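Local coordinates for protein lipopolysaccharide heptosyltransferase 2 (Escherichia coli, PDB 1PSW) that transfers the second heptose from ADP-L-glycero-beta-D-manno-heptose onto heptosyl-Kdo2-lipid A during assembly of the lipopolysaccharide inner core, at residues Met15-Arg27 with Asp150-Val162. Sequence-based numbering, arbitrary orientation.
Sequences MMSQSLYRTLQAR and DLPQPLLWPQLQV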
loop_
_atom_site.group_PDB
_atom_site.type_symbol
_atom_site.label_atom_id
_atom_site.label_comp_id
_atom_site.label_asym_id
_atom_site.label_seq_id
_atom_site.Cartn_x
_atom_site.Cartn_y
_atom_site.Cartn_z
HETATM N N MSE A 15 -0.668 3.848 -1.713
HETATM C CA MSE A 15 -1.963 3.565 -1.128
HETATM C C MSE A 15 -2.328 4.741 -0.209
HETATM O O MSE A 15 -3.456 5.235 -0.239
HETATM C CB MSE A 15 -1.893 2.242 -0.351
HETATM C CG MSE A 15 -3.259 1.555 -0.117
HETATM SE SE MSE A 15 -4.175 1.077 -1.764
HETATM C CE MSE A 15 -5.656 2.348 -1.692
HETATM N N MSE A 16 -1.370 5.200 0.597
HETATM C CA MSE A 16 -1.619 6.319 1.501
HETATM C C MSE A 16 -1.969 7.600 0.752
HETATM O O MSE A 16 -2.746 8.406 1.242
HETATM C CB MSE A 16 -0.394 6.608 2.379
HETATM C CG MSE A 16 0.050 5.463 3.231
HETATM SE SE MSE A 16 -1.425 4.734 4.178
HETATM C CE MSE A 16 -1.688 6.162 5.395
ATOM N N SER A 17 -1.390 7.788 -0.431
ATOM C CA SER A 17 -1.644 9.001 -1.189
ATOM C C SER A 17 -3.098 9.104 -1.616
ATOM O O SER A 17 -3.570 10.187 -1.961
ATOM C CB SER A 17 -0.718 9.095 -2.405
ATOM O OG SER A 17 -1.022 8.131 -3.396
ATOM N N GLN A 18 -3.829 7.995 -1.577
ATOM C CA GLN A 18 -5.230 8.065 -1.952
ATOM C C GLN A 18 -5.971 9.002 -1.004
ATOM O O GLN A 18 -6.957 9.617 -1.387
ATOM C CB GLN A 18 -5.902 6.690 -1.915
ATOM C CG GLN A 18 -7.281 6.725 -2.560
ATOM C CD GLN A 18 -8.098 5.471 -2.326
ATOM O OE1 GLN A 18 -9.118 5.245 -2.984
ATOM N NE2 GLN A 18 -7.658 4.650 -1.383
ATOM N N SER A 19 -5.510 9.105 0.240
ATOM C CA SER A 19 -6.165 9.992 1.199
ATOM C C SER A 19 -6.112 11.440 0.738
ATOM O O SER A 19 -7.050 12.205 0.971
ATOM C CB SER A 19 -5.520 9.878 2.579
ATOM O OG SER A 19 -5.859 8.645 3.183
ATOM N N LEU A 20 -5.011 11.828 0.103
ATOM C CA LEU A 20 -4.900 13.183 -0.410
ATOM C C LEU A 20 -5.922 13.372 -1.538
ATOM O O LEU A 20 -6.620 14.387 -1.578
ATOM C CB LEU A 20 -3.482 13.461 -0.937
ATOM C CG LEU A 20 -3.333 14.779 -1.714
ATOM C CD1 LEU A 20 -3.666 15.968 -0.811
ATOM C CD2 LEU A 20 -1.908 14.901 -2.245
ATOM N N TYR A 21 -6.010 12.400 -2.445
ATOM C CA TYR A 21 -6.952 12.488 -3.567
ATOM C C TYR A 21 -8.395 12.566 -3.065
ATOM O O TYR A 21 -9.196 13.352 -3.581
ATOM C CB TYR A 21 -6.809 11.289 -4.522
ATOM C CG TYR A 21 -5.370 10.964 -4.905
ATOM C CD1 TYR A 21 -4.392 11.956 -4.915
ATOM C CD2 TYR A 21 -4.981 9.659 -5.208
ATOM C CE1 TYR A 21 -3.059 11.662 -5.203
ATOM C CE2 TYR A 21 -3.653 9.350 -5.504
ATOM C CZ TYR A 21 -2.697 10.361 -5.493
ATOM O OH TYR A 21 -1.380 10.071 -5.739
ATOM N N ARG A 22 -8.726 11.749 -2.066
ATOM C CA ARG A 22 -10.065 11.759 -1.493
ATOM C C ARG A 22 -10.328 13.104 -0.830
ATOM O O ARG A 22 -11.425 13.644 -0.921
ATOM C CB ARG A 22 -10.229 10.642 -0.454
ATOM C CG ARG A 22 -10.281 9.220 -1.007
ATOM C CD ARG A 22 -10.750 8.256 0.069
ATOM N NE ARG A 22 -12.146 8.499 0.418
ATOM C CZ ARG A 22 -12.749 8.046 1.515
ATOM N NH1 ARG A 22 -12.080 7.319 2.400
ATOM N NH2 ARG A 22 -14.035 8.308 1.719
ATOM N N THR A 23 -9.319 13.645 -0.156
ATOM C CA THR A 23 -9.478 14.924 0.517
ATOM C C THR A 23 -9.609 16.069 -0.489
ATOM O O THR A 23 -10.402 16.992 -0.284
ATOM C CB THR A 23 -8.302 15.194 1.480
ATOM O OG1 THR A 23 -8.206 14.113 2.413
ATOM C CG2 THR A 23 -8.522 16.489 2.253
ATOM N N LEU A 24 -8.853 16.007 -1.580
ATOM C CA LEU A 24 -8.911 17.053 -2.599
ATOM C C LEU A 24 -10.296 17.168 -3.218
ATOM O O LEU A 24 -10.782 18.266 -3.469
ATOM C CB LEU A 24 -7.886 16.782 -3.702
ATOM C CG LEU A 24 -6.424 17.076 -3.361
ATOM C CD1 LEU A 24 -5.527 16.508 -4.444
ATOM C CD2 LEU A 24 -6.216 18.569 -3.213
ATOM N N GLN A 25 -10.925 16.028 -3.468
ATOM C CA GLN A 25 -12.248 16.017 -4.061
ATOM C C GLN A 25 -13.337 16.416 -3.077
ATOM O O GLN A 25 -14.449 16.756 -3.473
ATOM C CB GLN A 25 -12.519 14.647 -4.667
ATOM C CG GLN A 25 -11.562 14.359 -5.825
ATOM C CD GLN A 25 -12.070 13.302 -6.778
ATOM O OE1 GLN A 25 -11.745 13.312 -7.969
ATOM N NE2 GLN A 25 -12.873 12.379 -6.265
ATOM N N ALA A 26 -13.011 16.389 -1.789
ATOM C CA ALA A 26 -13.971 16.776 -0.771
ATOM C C ALA A 26 -13.836 18.269 -0.457
ATOM O O ALA A 26 -14.778 18.887 0.030
ATOM C CB ALA A 26 -13.745 15.956 0.494
ATOM N N ARG A 27 -12.667 18.846 -0.732
ATOM C CA ARG A 27 -12.424 20.259 -0.441
ATOM C C ARG A 27 -12.483 21.169 -1.661
ATOM O O ARG A 27 -12.574 22.387 -1.519
ATOM C CB ARG A 27 -11.059 20.433 0.239
ATOM C CG ARG A 27 -10.833 19.540 1.449
ATOM C CD ARG A 27 -11.849 19.762 2.560
ATOM N NE ARG A 27 -11.868 21.135 3.053
ATOM C CZ ARG A 27 -12.459 21.510 4.183
ATOM N NH1 ARG A 27 -13.082 20.614 4.944
ATOM N NH2 ARG A 27 -12.431 22.783 4.551
ATOM N N ASP A 150 -5.569 19.786 13.814
ATOM C CA ASP A 150 -6.318 20.811 13.095
ATOM C C ASP A 150 -7.024 20.274 11.857
ATOM O O ASP A 150 -7.900 20.936 11.301
ATOM C CB ASP A 150 -5.408 21.961 12.667
ATOM C CG ASP A 150 -4.833 22.713 13.843
ATOM O OD1 ASP A 150 -5.526 22.813 14.878
ATOM O OD2 ASP A 150 -3.698 23.208 13.720
ATOM N N LEU A 151 -6.648 19.080 11.416
ATOM C CA LEU A 151 -7.260 18.497 10.233
ATOM C C LEU A 151 -8.738 18.215 10.419
ATOM O O LEU A 151 -9.143 17.597 11.408
ATOM C CB LEU A 151 -6.550 17.199 9.851
ATOM C CG LEU A 151 -5.132 17.311 9.308
ATOM C CD1 LEU A 151 -4.572 15.912 9.094
ATOM C CD2 LEU A 151 -5.137 18.099 7.999
ATOM N N PRO A 152 -9.572 18.678 9.474
ATOM C CA PRO A 152 -11.014 18.440 9.570
ATOM C C PRO A 152 -11.280 16.938 9.681
ATOM O O PRO A 152 -10.741 16.149 8.906
ATOM C CB PRO A 152 -11.541 19.028 8.265
ATOM C CG PRO A 152 -10.613 20.171 8.024
ATOM C CD PRO A 152 -9.261 19.572 8.341
ATOM N N GLN A 153 -12.108 16.556 10.646
ATOM C CA GLN A 153 -12.440 15.158 10.869
ATOM C C GLN A 153 -13.828 14.865 10.308
ATOM O O GLN A 153 -14.668 15.756 10.215
ATOM C CB GLN A 153 -12.410 14.853 12.371
ATOM C CG GLN A 153 -11.034 15.022 13.012
ATOM C CD GLN A 153 -10.156 13.793 12.857
ATOM O OE1 GLN A 153 -8.935 13.898 12.763
ATOM N NE2 GLN A 153 -10.775 12.619 12.852
ATOM N N PRO A 154 -14.084 13.609 9.911
ATOM C CA PRO A 154 -13.155 12.475 9.947
ATOM C C PRO A 154 -12.185 12.509 8.771
ATOM O O PRO A 154 -12.507 13.053 7.715
ATOM C CB PRO A 154 -14.088 11.270 9.875
ATOM C CG PRO A 154 -15.178 11.772 8.977
ATOM C CD PRO A 154 -15.437 13.155 9.539
ATOM N N LEU A 155 -10.998 11.937 8.950
ATOM C CA LEU A 155 -10.021 11.906 7.867
ATOM C C LEU A 155 -10.499 10.885 6.849
ATOM O O LEU A 155 -11.159 9.908 7.204
ATOM C CB LEU A 155 -8.637 11.494 8.381
ATOM C CG LEU A 155 -8.018 12.338 9.494
ATOM C CD1 LEU A 155 -6.630 11.802 9.831
ATOM C CD2 LEU A 155 -7.932 13.784 9.053
ATOM N N LEU A 156 -10.184 11.112 5.582
ATOM C CA LEU A 156 -10.580 10.168 4.549
ATOM C C LEU A 156 -9.443 9.176 4.328
ATOM O O LEU A 156 -8.449 9.495 3.679
ATOM C CB LEU A 156 -10.900 10.910 3.252
ATOM C CG LEU A 156 -11.992 11.970 3.435
ATOM C CD1 LEU A 156 -12.308 12.613 2.100
ATOM C CD2 LEU A 156 -13.233 11.332 4.036
ATOM N N TRP A 157 -9.597 7.979 4.886
ATOM C CA TRP A 157 -8.596 6.925 4.780
ATOM C C TRP A 157 -8.605 6.264 3.410
ATOM O O TRP A 157 -9.590 6.357 2.675
ATOM C CB TRP A 157 -8.861 5.837 5.826
ATOM C CG TRP A 157 -8.451 6.164 7.228
ATOM C CD1 TRP A 157 -7.834 7.304 7.672
ATOM C CD2 TRP A 157 -8.571 5.305 8.365
ATOM N NE1 TRP A 157 -7.559 7.200 9.014
ATOM C CE2 TRP A 157 -8.001 5.981 9.464
ATOM C CE3 TRP A 157 -9.102 4.020 8.562
ATOM C CZ2 TRP A 157 -7.945 5.421 10.744
ATOM C CZ3 TRP A 157 -9.045 3.462 9.839
ATOM C CH2 TRP A 157 -8.471 4.164 10.909
ATOM N N PRO A 158 -7.501 5.589 3.044
ATOM C CA PRO A 158 -7.485 4.926 1.738
ATOM C C PRO A 158 -8.634 3.933 1.764
ATOM O O PRO A 158 -8.953 3.382 2.818
ATOM C CB PRO A 158 -6.136 4.222 1.720
ATOM C CG PRO A 158 -5.280 5.112 2.594
ATOM C CD PRO A 158 -6.206 5.436 3.733
ATOM N N GLN A 159 -9.237 3.692 0.610
ATOM C CA GLN A 159 -10.369 2.785 0.547
ATOM C C GLN A 159 -10.510 2.257 -0.872
ATOM O O GLN A 159 -10.488 3.021 -1.834
ATOM C CB GLN A 159 -11.627 3.546 0.982
ATOM C CG GLN A 159 -12.916 2.759 0.975
ATOM C CD GLN A 159 -14.041 3.507 1.685
ATOM O OE1 GLN A 159 -14.334 4.663 1.366
ATOM N NE2 GLN A 159 -14.677 2.846 2.649
ATOM N N LEU A 160 -10.631 0.939 -0.992
ATOM C CA LEU A 160 -10.770 0.280 -2.285
ATOM C C LEU A 160 -11.990 -0.632 -2.286
ATOM O O LEU A 160 -12.312 -1.246 -1.272
ATOM C CB LEU A 160 -9.520 -0.551 -2.594
ATOM C CG LEU A 160 -8.187 0.192 -2.757
ATOM C CD1 LEU A 160 -7.040 -0.801 -2.935
ATOM C CD2 LEU A 160 -8.271 1.132 -3.949
ATOM N N GLN A 161 -12.659 -0.726 -3.430
ATOM C CA GLN A 161 -13.843 -1.568 -3.566
ATOM C C GLN A 161 -13.599 -2.556 -4.707
ATOM O O GLN A 161 -12.924 -2.233 -5.682
ATOM C CB GLN A 161 -15.073 -0.705 -3.879
ATOM C CG GLN A 161 -15.359 0.402 -2.856
ATOM C CD GLN A 161 -15.937 -0.125 -1.556
ATOM O OE1 GLN A 161 -16.996 -0.755 -1.550
ATOM N NE2 GLN A 161 -15.249 0.132 -0.445
ATOM N N VAL A 162 -14.148 -3.759 -4.563
ATOM C CA VAL A 162 -14.015 -4.824 -5.555
ATOM C C VAL A 162 -15.342 -5.583 -5.650
ATOM O O VAL A 162 -15.911 -5.975 -4.628
ATOM C CB VAL A 162 -12.885 -5.821 -5.158
ATOM C CG1 VAL A 162 -12.889 -7.020 -6.096
ATOM C CG2 VAL A 162 -11.525 -5.130 -5.185
HETATM O O HOH W 1 -12.427 7.124 5.429
HETATM O O HOH W 2 -9.291 13.920 5.022
#
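Bent at chi3 (68°) after an otherwise extended course, the Arg22 side chain folds over Leu156 and donates a hydrogen bond from NH1 to Trp157 O (2.7 Å, 153° at the hydrogen), almost exactly in the guanidinium plane. Leu156 CB lies over one face of that group and Gln159 OE1 over the opposite one, so that, with the in-plane bond, its rotation is probably restricted. One turn earlier, Ser19 OG, set beside its own backbone N (chi1 -72°), gives its proton to a lone pair of Leu156 O, 2.8 Å away. Two waters complete the seam, one joining Arg22 NH1 to Trp157 N, the other Thr23 OG1 to Leu156 N. The case illustrates how a segment without regular secondary structure can be held along a helix by side-chain-to-backbone hydrogen bonds. Replacing Arg22 by alanine is likely to leave Trp157 O without this donor, deprive the first water of one partner and uncover Leu156. Further along, the Pro158 ring packs on Met15 O, and selenomethionine Met15 meets Leu160 tip to tip, CE only 3.5 Å from CG. The segment 150-162 runs from the N-terminal Rossmann-like domain of this GT-B fold toward the C-terminal one, passing helix 11-27, with helix 131-137 beside Ser19 and helix 271-278 against Met15 and Leu160.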